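Local coordinates for taurine:2-oxoglutarate aminotransferase (Bifidobacterium kashiwanohense PV20-2, PDB 6JIX), which catalyses pyridoxal-phosphate-dependent transfer of the amino group of taurine to 2-oxoglutarate, as a class-III aminotransferase, at the pyridoxal-5'-phosphate site and the interface of chains A and B. Residues are numbered along the deposited sequence; one frame, centred on the assembly and turned at random. Chains: chain A/B, taurine:2-oxoglutarate aminotransferase.

Contact 1: the pyridoxal-5'-phosphate site. Residues chain A 115-117, 120, 143-145, 219, 252, 254-255, 281; chain B 312-313. With PLP (pyridoxal-5'-phosphate), chain C.
The cofactor pocket of this fold-type I, class-III aminotransferase is a slot closed by both chains, leaving only about 21 of the 400 Å² of PLP uncovered. The floor is A:Val254: with CG1 anti to the backbone N (chi1 162°), this methyl lies under the pyridine ring, 3.5 Å from its centroid. On the opposite face A:Tyr143 and the backbone of A:His144 and A:Gly145 form the lid; the tyrosine ring stands nearly upright (79° between planes), presenting its CD2-CE2 edge to the cofactor. A:Asp252 makes the end wall, its carboxylate OD2 2.7 Å from the pyridine N1, a hydrogen bond that would probably keep N1 protonated and the ring electron-poor. OD2 also takes A:His144 ND1 on its anti lone pair and A:Asn120 ND2 from above the carboxylate plane, while A:Val254 N holds OD1, so the carboxylate's rotation is set from both oxygens. A:Glu219 brings CG and CD to the 2-methyl C2A, and A:Met255, bent at chi3 (-49°), turns CE towards O3. The catalytic lysine, A:Lys281, comes from the floor side, NZ 3.1 Å from the aldehyde O4A and unjoined to C4A in this model; with A:Met255 CE and A:Tyr143 CE2 it borders the aldehyde edge. At the phosphate end, the N-terminus of helix 116-131 offers A:Gly116 N to O1P and A:Ala117 N to O2P. From chain B, B:Thr313 grips phosphate O3P twice, through N at 2.6 Å and OG1 at 2.7 Å.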
loop_
_atom_site.group_PDB
_atom_site.type_symbol
_atom_site.label_atom_id
_atom_site.label_comp_id
_atom_site.label_asym_id
_atom_site.label_seq_id
_atom_site.Cartn_x
_atom_site.Cartn_y
_atom_site.Cartn_z
ATOM N N GLY A 115 -1.634 -3.312 2.782
ATOM C CA GLY A 115 -0.628 -4.302 3.099
ATOM C C GLY A 115 -0.046 -4.047 4.465
ATOM O O GLY A 115 -0.658 -3.373 5.294
ATOM N N GLY A 116 1.165 -4.564 4.684
ATOM C CA GLY A 116 1.818 -4.413 5.966
ATOM C C GLY A 116 2.463 -3.057 6.211
ATOM O O GLY A 116 2.287 -2.464 7.285
ATOM N N ALA A 117 3.214 -2.546 5.226
ATOM C CA ALA A 117 3.935 -1.292 5.434
ATOM C C ALA A 117 2.985 -0.147 5.757
ATOM O O ALA A 117 3.219 0.600 6.713
ATOM C CB ALA A 117 4.791 -0.952 4.215
ATOM N N ASN A 120 1.663 -0.289 9.334
ATOM C CA ASN A 120 2.594 0.214 10.341
ATOM C C ASN A 120 2.724 1.730 10.273
ATOM O O ASN A 120 2.779 2.398 11.316
ATOM C CB ASN A 120 3.943 -0.481 10.200
ATOM C CG ASN A 120 3.899 -1.896 10.735
ATOM O OD1 ASN A 120 3.143 -2.175 11.658
ATOM N ND2 ASN A 120 4.674 -2.796 10.146
ATOM N N TYR A 143 11.830 -6.007 10.775
ATOM C CA TYR A 143 11.411 -5.431 9.501
ATOM C C TYR A 143 9.933 -5.078 9.579
ATOM O O TYR A 143 9.113 -5.908 9.994
ATOM C CB TYR A 143 11.659 -6.384 8.329
ATOM C CG TYR A 143 11.267 -5.797 6.989
ATOM C CD1 TYR A 143 12.028 -4.792 6.398
ATOM C CD2 TYR A 143 10.123 -6.238 6.313
ATOM C CE1 TYR A 143 11.676 -4.242 5.160
ATOM C CE2 TYR A 143 9.760 -5.700 5.073
ATOM C CZ TYR A 143 10.541 -4.694 4.495
ATOM O OH TYR A 143 10.187 -4.142 3.264
ATOM N N HIS A 144 9.598 -3.842 9.172
ATOM C CA HIS A 144 8.229 -3.336 9.226
ATOM C C HIS A 144 7.710 -2.759 7.917
ATOM O O HIS A 144 6.618 -2.183 7.906
ATOM C CB HIS A 144 8.099 -2.263 10.315
ATOM C CG HIS A 144 8.391 -2.768 11.689
ATOM N ND1 HIS A 144 7.524 -3.587 12.380
ATOM C CD2 HIS A 144 9.464 -2.582 12.500
ATOM C CE1 HIS A 144 8.043 -3.870 13.563
ATOM N NE2 HIS A 144 9.215 -3.268 13.663
ATOM N N GLY A 145 8.470 -2.848 6.830
ATOM C CA GLY A 145 8.057 -2.310 5.552
ATOM C C GLY A 145 9.130 -1.425 4.950
ATOM O O GLY A 145 10.132 -1.093 5.581
ATOM N N GLU A 219 7.661 -6.526 16.177
ATOM C CA GLU A 219 7.124 -7.805 15.723
ATOM C C GLU A 219 6.874 -8.719 16.910
ATOM O O GLU A 219 7.769 -8.942 17.742
ATOM C CB GLU A 219 8.101 -8.497 14.773
ATOM C CG GLU A 219 8.230 -7.920 13.389
ATOM C CD GLU A 219 9.326 -8.616 12.574
ATOM O OE1 GLU A 219 8.989 -9.561 11.821
ATOM O OE2 GLU A 219 10.510 -8.218 12.679
ATOM N N ASP A 252 3.482 -6.034 15.635
ATOM C CA ASP A 252 3.383 -6.255 14.197
ATOM C C ASP A 252 3.073 -7.737 13.963
ATOM O O ASP A 252 3.927 -8.602 14.177
ATOM C CB ASP A 252 4.682 -5.806 13.523
ATOM C CG ASP A 252 4.652 -5.951 12.009
ATOM O OD1 ASP A 252 3.900 -6.814 11.506
ATOM O OD2 ASP A 252 5.401 -5.213 11.324
ATOM N N VAL A 254 2.090 -8.822 10.928
ATOM C CA VAL A 254 2.013 -8.974 9.477
ATOM C C VAL A 254 2.459 -10.377 9.060
ATOM O O VAL A 254 1.830 -11.018 8.208
ATOM C CB VAL A 254 2.834 -7.874 8.775
ATOM C CG1 VAL A 254 3.142 -8.265 7.328
ATOM C CG2 VAL A 254 2.087 -6.546 8.825
ATOM N N MET A 255 3.559 -10.866 9.630
ATOM C CA MET A 255 4.066 -12.183 9.276
ATOM C C MET A 255 3.600 -13.282 10.223
ATOM O O MET A 255 3.341 -14.401 9.780
ATOM C CB MET A 255 5.599 -12.175 9.227
ATOM C CG MET A 255 6.182 -13.562 8.995
ATOM S SD MET A 255 7.852 -13.589 8.294
ATOM C CE MET A 255 7.629 -12.457 6.928
ATOM N N LYS A 281 -0.631 -10.267 5.769
ATOM C CA LYS A 281 -0.502 -11.357 4.814
ATOM C C LYS A 281 -1.674 -12.339 4.902
ATOM O O LYS A 281 -2.498 -12.421 3.983
ATOM C CB LYS A 281 0.849 -12.025 5.045
ATOM C CG LYS A 281 1.978 -11.140 4.558
ATOM C CD LYS A 281 3.166 -11.254 5.446
ATOM C CE LYS A 281 4.330 -11.645 4.598
ATOM N NZ LYS A 281 5.562 -10.959 4.978
ATOM N N LEU B 312 8.036 -4.958 -1.907
ATOM C CA LEU B 312 6.874 -5.100 -1.045
ATOM C C LEU B 312 6.270 -6.463 -1.351
ATOM O O LEU B 312 6.391 -6.965 -2.472
ATOM C CB LEU B 312 5.872 -3.954 -1.241
ATOM C CG LEU B 312 5.190 -3.879 -2.614
ATOM C CD1 LEU B 312 3.705 -3.491 -2.516
ATOM C CD2 LEU B 312 5.943 -2.921 -3.488
ATOM N N THR B 313 5.657 -7.077 -0.336
ATOM C CA THR B 313 5.168 -8.446 -0.499
ATOM C C THR B 313 4.346 -8.585 -1.778
ATOM O O THR B 313 4.586 -9.491 -2.587
ATOM C CB THR B 313 4.350 -8.875 0.729
ATOM O OG1 THR B 313 5.194 -8.854 1.884
ATOM C CG2 THR B 313 3.792 -10.287 0.554
HETATM N N1 PLP C . 5.973 -6.381 8.923
HETATM C C2 PLP C . 6.491 -7.612 8.880
HETATM C C2A PLP C . 6.690 -8.413 10.154
HETATM C C3 PLP C . 6.865 -8.191 7.642
HETATM O O3 PLP C . 7.407 -9.460 7.566
HETATM C C4 PLP C . 6.687 -7.487 6.472
HETATM C C4A PLP C . 7.106 -8.155 5.130
HETATM O O4A PLP C . 7.989 -9.013 5.111
HETATM C C5 PLP C . 6.127 -6.175 6.567
HETATM C C6 PLP C . 5.770 -5.646 7.815
HETATM C C5A PLP C . 5.901 -5.337 5.256
HETATM O O4P PLP C . 4.735 -5.838 4.684
HETATM P P PLP C . 4.374 -5.483 3.137
HETATM O O1P PLP C . 3.015 -5.931 2.816
HETATM O O2P PLP C . 4.313 -4.024 2.917
HETATM O O3P PLP C . 5.543 -6.169 2.141
#

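Contact 2: the interface of chains A and B. Residues chain A 3-6, 11, 44; chain B 89, 93.
B:Glu89 sends CG anti to its backbone N (chi1 173°) and runs on extended, while B:Arg93, one turn later on helix 89-102, bends at chi3 (-75°) so that its guanidinium swings back to the glutamate. The patch belongs to the two-fold dimer interface of this class-III aminotransferase, where the N-terminal segment of chain A lies across the start of that helix. Within chain B, B:Arg93 NH2 forms a salt bridge with B:Glu89 OE1 at 2.7 Å; the oxygen lies at the guanidinium edge, in plane, although the donor approaches it from above the carboxylate plane. The same NH2 donates across to the backbone carbonyl A:Glu4 O at 3.1 Å, from above the carbonyl plane. A:Leu6 CD1 and A:Met3 CB lie over opposite faces of the guanidinium, both toward its rim, and A:Met3 meets the arginine tip to tip, SD 3.5 Å from CD. An alanine in place of B:Arg93 would probably loosen the N-terminal segment, losing the carbonyl bond, the packing of A:Met3 and A:Leu6, and the charge partner of B:Glu89. The other carboxylate oxygen, B:Glu89 OE2, accepts a weak bond from A:Leu6 N at 3.2 Å. A:Glu5 crosses B:Glu89 at about a right angle, its OE1 4.4 Å from OE2, a like-charge pair that the arginine may offset. A:Val11 CG2 packs on B:Glu89 CA, and one water joins A:Tyr44 OH (2.7 Å) to B:Glu89 N (3.0 Å).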
loop_
_atom_site.group_PDB
_atom_site.type_symbol
_atom_site.label_atom_id
_atom_site.label_comp_id
_atom_site.label_asym_id
_atom_site.label_seq_id
_atom_site.Cartn_x
_atom_site.Cartn_y
_atom_site.Cartn_z
ATOM N N MET A 3 -6.321 -12.290 -25.322
ATOM C CA MET A 3 -5.193 -12.485 -26.226
ATOM C C MET A 3 -4.674 -13.913 -26.178
ATOM O O MET A 3 -5.250 -14.788 -25.524
ATOM C CB MET A 3 -4.053 -11.520 -25.902
ATOM C CG MET A 3 -4.506 -10.095 -25.696
ATOM S SD MET A 3 -3.837 -9.440 -24.161
ATOM C CE MET A 3 -4.737 -10.396 -22.942
ATOM N N GLU A 4 -3.565 -14.126 -26.878
ATOM C CA GLU A 4 -2.960 -15.445 -26.973
ATOM C C GLU A 4 -2.100 -15.742 -25.756
ATOM O O GLU A 4 -1.214 -14.958 -25.406
ATOM C CB GLU A 4 -2.112 -15.544 -28.235
ATOM C CG GLU A 4 -2.815 -16.239 -29.368
ATOM C CD GLU A 4 -1.875 -17.075 -30.193
ATOM O OE1 GLU A 4 -1.474 -18.147 -29.696
ATOM O OE2 GLU A 4 -1.540 -16.664 -31.328
ATOM N N GLU A 5 -2.373 -16.872 -25.113
ATOM C CA GLU A 5 -1.641 -17.254 -23.916
ATOM C C GLU A 5 -0.135 -17.255 -24.194
ATOM O O GLU A 5 0.311 -17.563 -25.303
ATOM C CB GLU A 5 -2.120 -18.628 -23.430
ATOM C CG GLU A 5 -1.727 -18.976 -21.998
ATOM C CD GLU A 5 -1.450 -20.468 -21.825
ATOM O OE1 GLU A 5 -0.467 -20.842 -21.134
ATOM O OE2 GLU A 5 -2.221 -21.271 -22.398
ATOM N N LEU A 6 0.646 -16.815 -23.207
ATOM C CA LEU A 6 2.091 -16.708 -23.352
ATOM C C LEU A 6 2.790 -17.992 -22.928
ATOM O O LEU A 6 2.426 -18.601 -21.914
ATOM C CB LEU A 6 2.634 -15.556 -22.506
ATOM C CG LEU A 6 2.226 -14.129 -22.844
ATOM C CD1 LEU A 6 2.914 -13.222 -21.867
ATOM C CD2 LEU A 6 2.604 -13.789 -24.270
ATOM N N VAL A 11 6.935 -15.486 -21.089
ATOM C CA VAL A 11 6.591 -14.871 -19.813
ATOM C C VAL A 11 7.851 -14.468 -19.055
ATOM O O VAL A 11 7.922 -13.371 -18.483
ATOM C CB VAL A 11 5.706 -15.820 -18.983
ATOM C CG1 VAL A 11 5.835 -15.508 -17.502
ATOM C CG2 VAL A 11 4.253 -15.723 -19.433
ATOM N N TYR A 44 6.584 -23.521 -16.051
ATOM C CA TYR A 44 5.922 -23.863 -17.299
ATOM C C TYR A 44 6.392 -25.191 -17.883
ATOM O O TYR A 44 5.758 -25.690 -18.823
ATOM C CB TYR A 44 6.094 -22.737 -18.315
ATOM C CG TYR A 44 5.104 -21.593 -18.140
ATOM C CD1 TYR A 44 5.337 -20.578 -17.212
ATOM C CD2 TYR A 44 3.948 -21.516 -18.908
ATOM C CE1 TYR A 44 4.444 -19.513 -17.067
ATOM C CE2 TYR A 44 3.047 -20.464 -18.761
ATOM C CZ TYR A 44 3.302 -19.462 -17.842
ATOM O OH TYR A 44 2.420 -18.415 -17.682
ATOM N N GLU B 89 2.230 -14.517 -16.184
ATOM C CA GLU B 89 1.707 -13.924 -17.414
ATOM C C GLU B 89 1.105 -12.547 -17.168
ATOM O O GLU B 89 1.527 -11.580 -17.830
ATOM C CB GLU B 89 0.706 -14.875 -18.079
ATOM C CG GLU B 89 -0.026 -14.281 -19.302
ATOM C CD GLU B 89 -0.748 -15.335 -20.135
ATOM O OE1 GLU B 89 -1.728 -14.975 -20.816
ATOM O OE2 GLU B 89 -0.336 -16.516 -20.128
ATOM N N ARG B 93 2.701 -9.314 -18.917
ATOM C CA ARG B 93 1.952 -8.638 -19.969
ATOM C C ARG B 93 1.634 -7.193 -19.596
ATOM O O ARG B 93 1.658 -6.305 -20.458
ATOM C CB ARG B 93 0.675 -9.416 -20.288
ATOM C CG ARG B 93 0.254 -9.286 -21.730
ATOM C CD ARG B 93 -1.185 -9.714 -21.922
ATOM N NE ARG B 93 -1.333 -11.167 -21.883
ATOM C CZ ARG B 93 -0.986 -11.966 -22.882
ATOM N NH1 ARG B 93 -0.473 -11.445 -23.989
ATOM N NH2 ARG B 93 -1.156 -13.277 -22.777
HETATM O O HOH W 1 1.528 -17.318 -15.368
#

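The C-alpha centres of contact 1 and contact 2 lie about 31 Å apart, and the two share no residue. Contact 1 is set mainly in chain A and completed by a chain B loop, whereas contact 2 joins the N-terminal segment of chain A to helix 89-102 of chain B. In chain order that helix is followed by strand 107-113 and helix 116-131, whose start holds the phosphate, so contact 2 lies on the helix leading towards chain B's own cofactor site. The dimer completes each pocket, and contact 2 is likely to support that pairing from the periphery; the structure alone shows no direct coupling.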